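Local coordinates for glucan-binding protein C, GbpC (Streptococcus mutans UA159, PDB 5UQZ) that probably binds glucan at the streptococcal cell wall, carries a calcium ion, and is thought to mediate both sucrose-independent and sucrose-dependent adherence, at residues 63-67 / 331-335; 73-79 / 131-135. Where two conformers were deposited one is given. Residues are numbered along the deposited sequence.

Interaction 1. Residues 63-67 / 331-335; sequences GLVFI and TNSAV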
loop_
_atom_site.group_PDB
_atom_site.type_symbol
_atom_site.label_atom_id
_atom_site.label_comp_id
_atom_site.label_asym_id
_atom_site.label_seq_id
_atom_site.Cartn_x
_atom_site.Cartn_y
_atom_site.Cartn_z
ATOM N N GLY A 63 8.682 -18.560 5.435
ATOM C CA GLY A 63 8.770 -19.645 4.481
ATOM C C GLY A 63 7.993 -19.383 3.208
ATOM O O GLY A 63 8.021 -20.234 2.307
ATOM N N LEU A 64 7.283 -18.263 3.123
ATOM C CA LEU A 64 6.462 -17.958 1.959
ATOM C C LEU A 64 7.271 -17.062 1.024
ATOM O O LEU A 64 7.806 -16.036 1.453
ATOM C CB LEU A 64 5.198 -17.221 2.385
ATOM C CG LEU A 64 4.269 -16.842 1.204
ATOM C CD1 LEU A 64 3.632 -18.065 0.578
ATOM C CD2 LEU A 64 3.163 -15.906 1.728
ATOM N N VAL A 65 7.311 -17.434 -0.255
ATOM C CA VAL A 65 7.808 -16.579 -1.323
ATOM C C VAL A 65 6.627 -16.371 -2.264
ATOM O O VAL A 65 6.199 -17.311 -2.936
ATOM C CB VAL A 65 9.022 -17.204 -2.043
ATOM C CG1 VAL A 65 9.493 -16.267 -3.138
ATOM C CG2 VAL A 65 10.139 -17.533 -1.035
ATOM N N PHE A 66 6.077 -15.169 -2.271
ATOM C CA PHE A 66 4.854 -14.871 -3.010
ATOM C C PHE A 66 4.893 -13.375 -3.278
ATOM O O PHE A 66 4.288 -12.562 -2.577
ATOM C CB PHE A 66 3.655 -15.278 -2.167
ATOM C CG PHE A 66 2.311 -15.006 -2.842
ATOM C CD1 PHE A 66 1.998 -15.565 -4.081
ATOM C CD2 PHE A 66 1.369 -14.224 -2.227
ATOM C CE1 PHE A 66 0.750 -15.314 -4.667
ATOM C CE2 PHE A 66 0.133 -13.992 -2.798
ATOM C CZ PHE A 66 -0.168 -14.554 -4.003
ATOM N N ILE A 67 5.673 -13.005 -4.282
ATOM C CA ILE A 67 5.974 -11.596 -4.493
ATOM C C ILE A 67 5.777 -11.111 -5.894
ATOM O O ILE A 67 5.526 -9.918 -6.105
ATOM C CB ILE A 67 7.349 -11.212 -3.981
ATOM C CG1 ILE A 67 7.615 -9.722 -4.158
ATOM C CG2 ILE A 67 8.320 -11.967 -4.601
ATOM C CD1 ILE A 67 6.359 -8.845 -3.663
ATOM N N THR A 331 -1.540 -7.740 -0.595
ATOM C CA THR A 331 -0.795 -8.480 0.427
ATOM C C THR A 331 -0.012 -9.576 -0.272
ATOM O O THR A 331 -0.477 -10.200 -1.221
ATOM C CB THR A 331 -1.752 -9.037 1.543
ATOM O OG1 THR A 331 -0.949 -9.731 2.523
ATOM C CG2 THR A 331 -2.749 -10.022 0.965
ATOM N N ASN A 332 1.197 -9.796 0.186
ATOM C CA ASN A 332 2.168 -10.665 -0.480
ATOM C C ASN A 332 3.271 -10.918 0.553
ATOM O O ASN A 332 3.154 -10.509 1.707
ATOM C CB ASN A 332 2.627 -10.013 -1.777
ATOM C CG ASN A 332 3.040 -8.617 -1.546
ATOM O OD1 ASN A 332 3.870 -8.336 -0.636
ATOM N ND2 ASN A 332 2.428 -7.697 -2.269
ATOM N N SER A 333 4.351 -11.563 0.147
ATOM C CA SER A 333 5.416 -11.877 1.103
ATOM C C SER A 333 6.420 -10.768 1.273
ATOM O O SER A 333 7.328 -10.917 2.096
ATOM C CB SER A 333 6.135 -13.158 0.706
ATOM O OG SER A 333 6.771 -13.033 -0.555
ATOM N N ALA A 334 6.266 -9.644 0.564
ATOM C CA ALA A 334 7.265 -8.571 0.630
ATOM C C ALA A 334 6.936 -7.603 1.759
ATOM O O ALA A 334 6.399 -6.504 1.573
ATOM C CB ALA A 334 7.346 -7.878 -0.707
ATOM N N VAL A 335 7.248 -8.029 2.957
ATOM C CA VAL A 335 7.040 -7.208 4.138
ATOM C C VAL A 335 7.978 -6.012 4.109
ATOM O O VAL A 335 9.172 -6.149 3.833
ATOM C CB VAL A 335 7.240 -8.084 5.388
ATOM C CG1 VAL A 335 7.089 -7.243 6.672
ATOM C CG2 VAL A 335 6.267 -9.273 5.390
#

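Interaction 2. Residues 73-79 / 131-135; sequences KLSIEGV and QISVT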
loop_
_atom_site.group_PDB
_atom_site.type_symbol
_atom_site.label_atom_id
_atom_site.label_comp_id
_atom_site.label_asym_id
_atom_site.label_seq_id
_atom_site.Cartn_x
_atom_site.Cartn_y
_atom_site.Cartn_z
ATOM N N LYS A 73 -2.926 -16.012 -14.591
ATOM C CA LYS A 73 -4.201 -15.775 -15.251
ATOM C C LYS A 73 -5.325 -16.100 -14.272
ATOM O O LYS A 73 -5.139 -16.842 -13.304
ATOM C CB LYS A 73 -4.299 -16.588 -16.538
ATOM C CG LYS A 73 -4.361 -18.046 -16.307
ATOM C CD LYS A 73 -4.683 -18.758 -17.639
ATOM C CE LYS A 73 -4.593 -20.248 -17.527
ATOM N NZ LYS A 73 -5.717 -20.782 -16.701
ATOM N N LEU A 74 -6.503 -15.552 -14.581
ATOM C CA LEU A 74 -7.635 -15.509 -13.669
ATOM C C LEU A 74 -8.828 -16.316 -14.149
ATOM O O LEU A 74 -9.165 -16.276 -15.328
ATOM C CB LEU A 74 -8.266 -14.081 -13.827
ATOM C CG LEU A 74 -7.415 -12.951 -13.314
ATOM C CD1 LEU A 74 -7.905 -11.602 -13.804
ATOM C CD2 LEU A 74 -7.270 -12.965 -11.786
ATOM N N SER A 75 -9.549 -16.916 -13.202
ATOM C CA SER A 75 -10.868 -17.493 -13.394
ATOM C C SER A 75 -11.731 -16.967 -12.266
ATOM O O SER A 75 -11.342 -17.070 -11.097
ATOM C CB SER A 75 -10.787 -19.033 -13.306
ATOM O OG SER A 75 -12.050 -19.626 -13.509
ATOM N N ILE A 76 -12.868 -16.367 -12.609
ATOM C CA ILE A 76 -13.636 -15.593 -11.639
ATOM C C ILE A 76 -15.036 -16.179 -11.546
ATOM O O ILE A 76 -15.689 -16.378 -12.574
ATOM C CB ILE A 76 -13.697 -14.107 -12.059
ATOM C CG1 ILE A 76 -12.311 -13.500 -12.232
ATOM C CG2 ILE A 76 -14.534 -13.301 -11.078
ATOM C CD1 ILE A 76 -12.325 -12.162 -13.009
ATOM N N GLU A 77 -15.497 -16.401 -10.324
ATOM C CA GLU A 77 -16.844 -16.848 -10.061
ATOM C C GLU A 77 -17.538 -15.856 -9.142
ATOM O O GLU A 77 -16.937 -15.322 -8.208
ATOM C CB GLU A 77 -16.830 -18.225 -9.388
ATOM C CG GLU A 77 -18.218 -18.855 -9.276
ATOM C CD GLU A 77 -18.244 -20.220 -8.593
ATOM O OE1 GLU A 77 -17.179 -20.724 -8.145
ATOM O OE2 GLU A 77 -19.348 -20.811 -8.496
ATOM N N GLY A 78 -18.804 -15.582 -9.433
ATOM C CA GLY A 78 -19.637 -14.779 -8.558
ATOM C C GLY A 78 -19.768 -13.318 -8.949
ATOM O O GLY A 78 -20.490 -12.592 -8.267
ATOM N N VAL A 79 -19.096 -12.844 -9.987
ATOM C CA VAL A 79 -19.216 -11.453 -10.441
ATOM C C VAL A 79 -20.300 -11.400 -11.489
ATOM O O VAL A 79 -20.274 -12.179 -12.457
ATOM C CB VAL A 79 -17.878 -10.950 -11.018
ATOM C CG1 VAL A 79 -18.079 -9.612 -11.733
ATOM C CG2 VAL A 79 -16.852 -10.792 -9.881
ATOM N N GLN A 131 -20.200 -12.912 -2.168
ATOM C CA GLN A 131 -18.822 -13.382 -2.194
ATOM C C GLN A 131 -18.441 -13.751 -3.620
ATOM O O GLN A 131 -19.239 -14.357 -4.356
ATOM C CB GLN A 131 -18.680 -14.594 -1.272
ATOM C CG GLN A 131 -17.257 -15.180 -1.209
ATOM C CD GLN A 131 -17.216 -16.389 -0.279
ATOM O OE1 GLN A 131 -17.354 -16.237 0.947
ATOM N NE2 GLN A 131 -17.070 -17.560 -0.830
ATOM N N ILE A 132 -17.235 -13.373 -4.012
ATOM C CA ILE A 132 -16.674 -13.801 -5.268
ATOM C C ILE A 132 -15.451 -14.657 -4.994
ATOM O O ILE A 132 -14.836 -14.579 -3.929
ATOM C CB ILE A 132 -16.349 -12.620 -6.180
ATOM C CG1 ILE A 132 -15.121 -11.875 -5.735
ATOM C CG2 ILE A 132 -17.573 -11.713 -6.299
ATOM C CD1 ILE A 132 -14.616 -10.785 -6.667
ATOM N N SER A 133 -15.113 -15.517 -5.954
ATOM C CA SER A 133 -13.979 -16.402 -5.821
ATOM C C SER A 133 -13.103 -16.288 -7.052
ATOM O O SER A 133 -13.578 -16.514 -8.167
ATOM C CB SER A 133 -14.525 -17.813 -5.600
ATOM O OG SER A 133 -13.520 -18.722 -5.320
ATOM N N VAL A 134 -11.839 -15.980 -6.838
ATOM C CA VAL A 134 -10.918 -15.783 -7.954
ATOM C C VAL A 134 -9.824 -16.824 -7.866
ATOM O O VAL A 134 -9.137 -16.938 -6.840
ATOM C CB VAL A 134 -10.300 -14.378 -7.920
ATOM C CG1 VAL A 134 -9.387 -14.161 -9.121
ATOM C CG2 VAL A 134 -11.392 -13.303 -7.852
ATOM N N THR A 135 -9.661 -17.612 -8.931
ATOM C CA THR A 135 -8.595 -18.618 -8.994
ATOM C C THR A 135 -7.534 -18.132 -9.943
ATOM O O THR A 135 -7.832 -17.796 -11.094
ATOM C CB THR A 135 -9.172 -19.960 -9.460
ATOM O OG1 THR A 135 -10.188 -20.381 -8.496
ATOM C CG2 THR A 135 -8.113 -21.019 -9.517
HETATM O O HOH W 1 -14.485 -20.859 -7.562
HETATM O O HOH W 2 -21.473 -13.464 -5.814
#

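Interaction 1. Residues 63-67 / 331-335
A single residue, Ser333, binds both backbone polar groups of Phe66, one through its hydroxyl and one through its amide. The amide N of Phe66 donates to Ser333 OG at 2.8 Å, and Ser333 N donates to Phe66 O at 2.9 Å. One of the two bonds thus ends on a hydroxyl, where a beta ladder would have a carbonyl. The touching parts, 64-67 and 331-334, run 95° apart, so this crossing point is not extended into a ladder. Beside it, Ile67 CD1 makes an apolar contact with Ala334 CB at 3.3 Å. Asn332 shapes the loop: its OD1 accepts from Ala334 N at 3.0 Å, an Asx turn. Ala334 in turn centres an inverse gamma turn. Asn332 OD1 also hydrogen-bonds Ser221 OG, and its ND2 hydrogen-bonds Thr177 O. The contact ties the loop after strand 325-329 to the end of the short strand 64-65. Leu64 packs on Met220 of strand 219-222, and the Phe66 ring meets Phe203 of strand 194-204 edge-to-face. Val65 pairs through its backbone with Lys143 in strand 143-144.

Interaction 2. Residues 73-79 / 131-135
Gln131 enters beside the turn at Gly78. A water donates to both Gln131 O and Gly78 O, at 2.8 Å each, bridging the two backbones just beyond the last direct pair, Glu77 with Ser133. Gly78 has a positive phi, and a CB there would clash with Gln131 O. Ile132 then places CG2 3.8 Å from Val79 CG2. In the Ser133-Glu77 hydrogen-bonded pair, Ser133 N to Glu77 O and Glu77 N to Ser133 O are both 2.9 Å. A second water links Glu77 OE1 to Ser133 OG, which also hydrogen-bonds Asn155 OD1. Val134 faces Ile76 in a non-hydrogen-bonded pair and meets Leu74 CD2 through CG1 at 3.6 Å. Thr135 pairs with Ser75, through Thr135 N to Ser75 O at 2.8 Å and Ser75 N to Thr135 O at 2.9 Å. Lys73 carries the pairing on to Asp137, also its salt-bridge partner. This regular antiparallel ladder adds strand 73-77 to the large sheet of the beta-supersandwich, with strand 151-160 on the other edge of strand 132-137. Ile76 and Val134 pack on Leu172 of strand 167-172.

Overall arrangement
Both interactions belong to the beta-supersandwich domain of the GbpC family, which probably binds glucan. Strands 64-65 and 73-77 follow each other in the chain, so one short run supplies a partner to each contact. Interaction 1 joins parts 264 residues apart; interaction 2 spans 52 residues and falls within that interval. Their centres are 21 Å apart and their nearest atoms about 10 Å, so they do not touch. Interaction 1 is the more central, its centre 14 Å from the chain centre against 23 Å. It does not reach the calcium of Ser224, Asn226 and Glu237: the Thr331 side chain is about 12 Å from the ion, and the Asn332 side chain about 10 Å from that of Ser224. Interaction 2 lies away from that site.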